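PDB 4EEI: adenylosuccinate lyase from Francisella tularensis subsp. tularensis SCHU S4, which probably catalyses two fumarate-releasing beta-eliminations of purine biosynthesis, one from adenylosuccinate to give AMP and one from the succinylated carboxamide ribotide. Local coordinates for residues B[211-224]-B[287-301]. Residues are numbered along the deposited sequence; the frame is centred on the assembly and turned at random.
Sequences TQVIPRDRIAKLIS and HVSIALENCVLWHER. With AMP (adenosine monophosphate), chain O.
Ala220 meets Ala291, CB to CB at 4.0 Å, where helices 217-244 and 272-293 run antiparallel in the long helical bundle of the fumarase/aspartase (lyase 1) superfamily. The pair illustrates how small residues bring helices close: the axes of the short segments approach to 8.5 Å, with 164° between their directions. Apolar packing spreads from there. Ile223 lays CB and both its first branches against Ala291 CB, while Cys295 SG lies 3.7 Å from Ala220 CB and also packs on the backbone of Arg216 and Asp217. Nearer the pocket, Val213 CG2 touches Leu297 CD1.

Two waters bridge the backbones. One donates to both Arg216 O and Ala291 O, joining two carbonyl oxygens that could not bond to each other; the second accepts from Arg216 N and donates to Cys295 O, linking an N-H to a carbonyl. The guanidinium of Arg216 turns away, to Asp99 and Glu309. Asp217 reaches Arg163 and Arg164 of a second subunit, and Glu300 pairs with Lys153 and accepts from the backbone N of Arg139, both of that second subunit, which places the contact against an intersubunit face.

Direct polar bonds cluster at the AMP site. Gln212 N donates to Glu300 O at 3.2 Å, and beside it Thr211 OG1 accepts from Val213 N in an ST turn. Gln212 swings CG to the far side from its own N (chi1 -177°) and extends across Arg301 at a slant; the arginine chain bends at chi2 and chi3 to bring the guanidinium back to the amide. Val213 CG1 sits over one guanidinium face, offset toward its rim. The amide plane of Gln212 and the guanidinium plane of Arg301 are 73° apart, yet Gln212 OE1 lies in the guanidinium plane and takes two donors, Arg301 NH1 at 2.7 Å on a lone pair and AMP N6 at 2.8 Å.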
loop_
_atom_site.group_PDB
_atom_site.type_symbol
_atom_site.label_atom_id
_atom_site.label_comp_id
_atom_site.label_asym_id
_atom_site.label_seq_id
_atom_site.Cartn_x
_atom_site.Cartn_y
_atom_site.Cartn_z
ATOM N N THR B 211 24.014 9.040 10.101
ATOM C CA THR B 211 24.919 8.864 8.977
ATOM C C THR B 211 25.294 10.227 8.411
ATOM O O THR B 211 25.493 11.178 9.162
ATOM C CB THR B 211 24.304 7.980 7.874
ATOM O OG1 THR B 211 22.998 8.462 7.538
ATOM C CG2 THR B 211 24.202 6.539 8.345
ATOM N N GLN B 212 25.137 10.371 7.102
ATOM C CA GLN B 212 25.005 11.697 6.536
ATOM C C GLN B 212 23.660 12.233 7.007
ATOM O O GLN B 212 23.506 13.425 7.261
ATOM C CB GLN B 212 25.068 11.662 5.011
ATOM C CG GLN B 212 24.996 13.039 4.370
ATOM C CD GLN B 212 25.615 13.076 2.988
ATOM O OE1 GLN B 212 24.911 13.068 1.981
ATOM N NE2 GLN B 212 26.941 13.118 2.934
ATOM N N VAL B 213 22.682 11.336 7.098
ATOM C CA VAL B 213 21.301 11.708 7.376
ATOM C C VAL B 213 20.846 11.182 8.733
ATOM O O VAL B 213 21.486 10.312 9.320
ATOM C CB VAL B 213 20.345 11.181 6.292
ATOM C CG1 VAL B 213 20.657 11.826 4.951
ATOM C CG2 VAL B 213 20.437 9.667 6.197
ATOM N N ILE B 214 19.733 11.718 9.221
ATOM C CA ILE B 214 19.008 11.114 10.333
ATOM C C ILE B 214 18.207 9.962 9.738
ATOM O O ILE B 214 17.637 10.113 8.654
ATOM C CB ILE B 214 18.073 12.156 10.959
ATOM C CG1 ILE B 214 18.884 13.123 11.832
ATOM C CG2 ILE B 214 16.956 11.502 11.763
ATOM C CD1 ILE B 214 18.052 14.230 12.460
ATOM N N PRO B 215 18.176 8.799 10.417
ATOM C CA PRO B 215 17.496 7.641 9.808
ATOM C C PRO B 215 15.995 7.875 9.631
ATOM O O PRO B 215 15.348 8.508 10.475
ATOM C CB PRO B 215 17.769 6.493 10.799
ATOM C CG PRO B 215 18.118 7.184 12.108
ATOM C CD PRO B 215 18.810 8.462 11.709
ATOM N N ARG B 216 15.447 7.370 8.532
ATOM C CA ARG B 216 14.087 7.737 8.145
ATOM C C ARG B 216 12.989 6.981 8.871
ATOM O O ARG B 216 11.804 7.250 8.639
ATOM C CB ARG B 216 13.912 7.622 6.624
ATOM C CG ARG B 216 13.758 8.978 5.923
ATOM C CD ARG B 216 14.929 9.908 6.239
ATOM N NE ARG B 216 14.684 11.286 5.793
ATOM C CZ ARG B 216 15.483 12.312 6.070
ATOM N NH1 ARG B 216 16.578 12.122 6.796
ATOM N NH2 ARG B 216 15.194 13.522 5.622
ATOM N N ASP B 217 13.357 6.060 9.763
ATOM C CA ASP B 217 12.342 5.300 10.502
ATOM C C ASP B 217 11.632 6.135 11.567
ATOM O O ASP B 217 10.553 5.758 12.052
ATOM C CB ASP B 217 12.926 4.019 11.121
ATOM C CG ASP B 217 13.926 4.307 12.240
ATOM O OD1 ASP B 217 13.561 4.184 13.436
ATOM O OD2 ASP B 217 15.082 4.642 11.913
ATOM N N ARG B 218 12.228 7.264 11.942
ATOM C CA ARG B 218 11.566 8.160 12.889
ATOM C C ARG B 218 10.391 8.806 12.188
ATOM O O ARG B 218 9.269 8.805 12.698
ATOM C CB ARG B 218 12.540 9.221 13.417
ATOM C CG ARG B 218 13.771 8.622 14.101
ATOM C CD ARG B 218 14.547 9.667 14.899
ATOM N NE ARG B 218 15.620 9.051 15.695
ATOM C CZ ARG B 218 15.467 8.614 16.942
ATOM N NH1 ARG B 218 14.287 8.719 17.544
ATOM N NH2 ARG B 218 16.494 8.086 17.593
ATOM N N ILE B 219 10.641 9.347 11.000
ATOM C CA ILE B 219 9.554 9.893 10.197
ATOM C C ILE B 219 8.521 8.814 9.894
ATOM O O ILE B 219 7.320 9.062 9.983
ATOM C CB ILE B 219 10.065 10.512 8.882
ATOM C CG1 ILE B 219 10.731 11.860 9.173
ATOM C CG2 ILE B 219 8.901 10.729 7.898
ATOM C CD1 ILE B 219 11.515 12.438 7.997
ATOM N N ALA B 220 8.982 7.619 9.547
ATOM C CA ALA B 220 8.058 6.547 9.192
ATOM C C ALA B 220 7.185 6.162 10.381
ATOM O O ALA B 220 6.020 5.797 10.211
ATOM C CB ALA B 220 8.810 5.332 8.662
ATOM N N LYS B 221 7.742 6.226 11.584
ATOM C CA LYS B 221 6.968 5.876 12.763
ATOM C C LYS B 221 5.816 6.862 12.945
ATOM O O LYS B 221 4.676 6.457 13.190
ATOM C CB LYS B 221 7.848 5.856 14.016
ATOM C CG LYS B 221 7.030 5.707 15.309
ATOM C CD LYS B 221 7.916 5.404 16.518
ATOM C CE LYS B 221 7.080 5.279 17.792
ATOM N NZ LYS B 221 7.951 4.948 18.960
ATOM N N LEU B 222 6.110 8.156 12.808
ATOM C CA LEU B 222 5.094 9.195 12.948
ATOM C C LEU B 222 4.019 9.059 11.876
ATOM O O LEU B 222 2.823 9.140 12.172
ATOM C CB LEU B 222 5.731 10.590 12.874
ATOM C CG LEU B 222 4.752 11.774 12.880
ATOM C CD1 LEU B 222 3.883 11.770 14.130
ATOM C CD2 LEU B 222 5.493 13.103 12.771
ATOM N N ILE B 223 4.448 8.863 10.633
ATOM C CA ILE B 223 3.509 8.683 9.527
ATOM C C ILE B 223 2.636 7.439 9.734
ATOM O O ILE B 223 1.458 7.435 9.363
ATOM C CB ILE B 223 4.262 8.644 8.179
ATOM C CG1 ILE B 223 5.038 9.949 7.989
ATOM C CG2 ILE B 223 3.308 8.409 7.009
ATOM C CD1 ILE B 223 4.165 11.187 7.921
ATOM N N SER B 224 3.205 6.391 10.334
ATOM C CA SER B 224 2.427 5.200 10.694
ATOM C C SER B 224 1.353 5.500 11.729
ATOM O O SER B 224 0.235 4.965 11.656
ATOM C CB SER B 224 3.341 4.087 11.206
ATOM O OG SER B 224 4.186 3.645 10.156
ATOM N N HIS B 287 0.284 7.527 2.309
ATOM C CA HIS B 287 1.624 8.023 2.629
ATOM C C HIS B 287 2.458 7.041 3.430
ATOM O O HIS B 287 3.687 7.165 3.472
ATOM C CB HIS B 287 1.528 9.327 3.424
ATOM C CG HIS B 287 0.907 10.458 2.674
ATOM N ND1 HIS B 287 0.321 11.529 3.307
ATOM C CD2 HIS B 287 0.787 10.699 1.338
ATOM C CE1 HIS B 287 -0.137 12.382 2.404
ATOM N NE2 HIS B 287 0.141 11.900 1.203
ATOM N N VAL B 288 1.797 6.102 4.106
ATOM C CA VAL B 288 2.503 5.147 4.949
ATOM C C VAL B 288 3.547 4.359 4.156
ATOM O O VAL B 288 4.689 4.234 4.585
ATOM C CB VAL B 288 1.535 4.188 5.681
ATOM C CG1 VAL B 288 2.311 3.165 6.460
ATOM C CG2 VAL B 288 0.615 4.979 6.625
ATOM N N SER B 289 3.168 3.840 2.994
ATOM C CA SER B 289 4.111 3.069 2.185
ATOM C C SER B 289 5.288 3.924 1.711
ATOM O O SER B 289 6.417 3.448 1.645
ATOM C CB SER B 289 3.404 2.450 0.984
ATOM O OG SER B 289 2.926 3.462 0.123
ATOM N N ILE B 290 5.026 5.183 1.371
ATOM C CA ILE B 290 6.106 6.082 0.963
ATOM C C ILE B 290 7.129 6.209 2.092
ATOM O O ILE B 290 8.341 6.081 1.871
ATOM C CB ILE B 290 5.593 7.500 0.602
ATOM C CG1 ILE B 290 4.503 7.429 -0.465
ATOM C CG2 ILE B 290 6.731 8.347 0.092
ATOM C CD1 ILE B 290 3.779 8.786 -0.709
ATOM N N ALA B 291 6.634 6.431 3.305
ATOM C CA ALA B 291 7.505 6.622 4.458
ATOM C C ALA B 291 8.326 5.378 4.720
ATOM O O ALA B 291 9.515 5.474 5.033
ATOM C CB ALA B 291 6.696 6.974 5.682
ATOM N N LEU B 292 7.695 4.208 4.602
ATOM C CA LEU B 292 8.393 2.943 4.873
ATOM C C LEU B 292 9.481 2.692 3.833
ATOM O O LEU B 292 10.600 2.261 4.166
ATOM C CB LEU B 292 7.402 1.772 4.883
ATOM C CG LEU B 292 6.402 1.759 6.044
ATOM C CD1 LEU B 292 5.399 0.625 5.860
ATOM C CD2 LEU B 292 7.155 1.587 7.365
ATOM N N GLU B 293 9.152 2.948 2.567
ATOM C CA GLU B 293 10.140 2.784 1.490
ATOM C C GLU B 293 11.297 3.781 1.602
ATOM O O GLU B 293 12.443 3.445 1.286
ATOM C CB GLU B 293 9.465 2.879 0.116
ATOM C CG GLU B 293 8.495 1.724 -0.150
ATOM C CD GLU B 293 7.742 1.834 -1.472
ATOM O OE1 GLU B 293 8.305 2.361 -2.454
ATOM O OE2 GLU B 293 6.583 1.370 -1.527
ATOM N N ASN B 294 11.005 5.002 2.040
ATOM C CA ASN B 294 12.045 6.016 2.246
ATOM C C ASN B 294 13.093 5.634 3.287
ATOM O O ASN B 294 14.149 6.272 3.365
ATOM C CB ASN B 294 11.430 7.365 2.635
ATOM C CG ASN B 294 10.906 8.145 1.441
ATOM O OD1 ASN B 294 11.180 7.807 0.286
ATOM N ND2 ASN B 294 10.166 9.219 1.718
ATOM N N CYS B 295 12.800 4.623 4.104
ATOM C CA CYS B 295 13.762 4.151 5.103
ATOM C C CYS B 295 14.962 3.460 4.473
ATOM O O CYS B 295 16.073 3.506 5.013
ATOM C CB CYS B 295 13.107 3.154 6.062
ATOM S SG CYS B 295 11.905 3.881 7.179
ATOM N N VAL B 296 14.735 2.787 3.348
ATOM C CA VAL B 296 15.767 1.914 2.774
ATOM C C VAL B 296 16.771 2.706 1.937
ATOM O O VAL B 296 16.807 2.590 0.704
ATOM C CB VAL B 296 15.126 0.773 1.954
ATOM C CG1 VAL B 296 16.163 -0.299 1.617
ATOM C CG2 VAL B 296 13.978 0.166 2.756
ATOM N N LEU B 297 17.585 3.511 2.623
ATOM C CA LEU B 297 18.621 4.308 1.972
ATOM C C LEU B 297 19.934 3.543 1.822
ATOM O O LEU B 297 20.294 2.727 2.678
ATOM C CB LEU B 297 18.866 5.588 2.773
ATOM C CG LEU B 297 17.623 6.451 3.001
ATOM C CD1 LEU B 297 17.992 7.698 3.798
ATOM C CD2 LEU B 297 16.937 6.825 1.672
ATOM N N TRP B 298 20.653 3.814 0.739
ATOM C CA TRP B 298 21.904 3.136 0.467
ATOM C C TRP B 298 23.031 3.666 1.304
ATOM O O TRP B 298 23.288 4.886 1.333
ATOM C CB TRP B 298 22.263 3.262 -1.007
ATOM C CG TRP B 298 21.374 2.455 -1.917
ATOM C CD1 TRP B 298 20.191 1.802 -1.592
ATOM C CD2 TRP B 298 21.574 2.190 -3.347
ATOM N NE1 TRP B 298 19.664 1.172 -2.687
ATOM C CE2 TRP B 298 20.442 1.365 -3.771
ATOM C CE3 TRP B 298 22.538 2.540 -4.277
ATOM C CZ2 TRP B 298 20.308 0.923 -5.073
ATOM C CZ3 TRP B 298 22.389 2.087 -5.588
ATOM C CH2 TRP B 298 21.301 1.299 -5.973
ATOM N N HIS B 299 23.677 2.766 2.034
ATOM C CA HIS B 299 24.862 3.091 2.796
ATOM C C HIS B 299 24.617 4.245 3.719
ATOM O O HIS B 299 23.574 4.308 4.397
ATOM C CB HIS B 299 26.037 3.371 1.868
ATOM C CG HIS B 299 26.509 2.155 1.108
ATOM N ND1 HIS B 299 26.801 0.992 1.716
ATOM C CD2 HIS B 299 26.726 1.953 -0.252
ATOM C CE1 HIS B 299 27.190 0.092 0.795
ATOM N NE2 HIS B 299 27.144 0.680 -0.409
ATOM N N GLU B 300 25.489 5.248 3.671
ATOM C CA GLU B 300 25.404 6.375 4.593
ATOM C C GLU B 300 24.423 7.434 4.101
ATOM O O GLU B 300 24.334 8.521 4.666
ATOM C CB GLU B 300 26.784 6.984 4.837
ATOM C CG GLU B 300 27.672 6.138 5.734
ATOM C CD GLU B 300 28.002 4.794 5.118
ATOM O OE1 GLU B 300 28.506 4.774 3.977
ATOM O OE2 GLU B 300 27.754 3.760 5.769
ATOM N N ARG B 301 23.687 7.102 3.046
ATOM C CA ARG B 301 22.610 7.959 2.562
ATOM C C ARG B 301 22.501 8.030 1.045
ATOM O O ARG B 301 23.483 7.887 0.319
ATOM C CB ARG B 301 22.722 9.373 3.146
ATOM C CG ARG B 301 23.405 10.388 2.240
ATOM C CD ARG B 301 22.546 10.766 1.042
ATOM N NE ARG B 301 21.286 11.398 1.425
ATOM C CZ ARG B 301 21.171 12.651 1.849
ATOM N NH1 ARG B 301 22.245 13.421 1.954
ATOM N NH2 ARG B 301 19.981 13.136 2.173
HETATM P P AMP O . 15.738 16.976 -4.960
HETATM O O1P AMP O . 14.891 17.733 -5.950
HETATM O O2P AMP O . 16.096 15.577 -5.390
HETATM O O3P AMP O . 15.272 17.087 -3.531
HETATM O "O5'" AMP O . 17.143 17.759 -4.969
HETATM C "C5'" AMP O . 18.139 17.479 -3.986
HETATM C "C4'" AMP O . 19.120 18.643 -3.909
HETATM O "O4'" AMP O . 20.126 18.376 -2.928
HETATM C "C3'" AMP O . 19.833 18.852 -5.236
HETATM O "O3'" AMP O . 19.807 20.241 -5.561
HETATM C "C2'" AMP O . 21.261 18.418 -4.990
HETATM O "O2'" AMP O . 22.181 19.252 -5.695
HETATM C "C1'" AMP O . 21.425 18.573 -3.489
HETATM N N9 AMP O . 22.393 17.586 -2.954
HETATM C C8 AMP O . 23.250 16.848 -3.680
HETATM N N7 AMP O . 24.000 16.049 -2.884
HETATM C C5 AMP O . 23.622 16.277 -1.614
HETATM C C6 AMP O . 24.008 15.768 -0.278
HETATM N N6 AMP O . 24.974 14.831 -0.142
HETATM N N1 AMP O . 23.361 16.273 0.794
HETATM C C2 AMP O . 22.398 17.205 0.669
HETATM N N3 AMP O . 21.998 17.710 -0.510
HETATM C C4 AMP O . 22.563 17.293 -1.667
HETATM O O HOH W 1 10.412 7.756 6.175
HETATM O O HOH W 2 16.959 5.243 6.939
#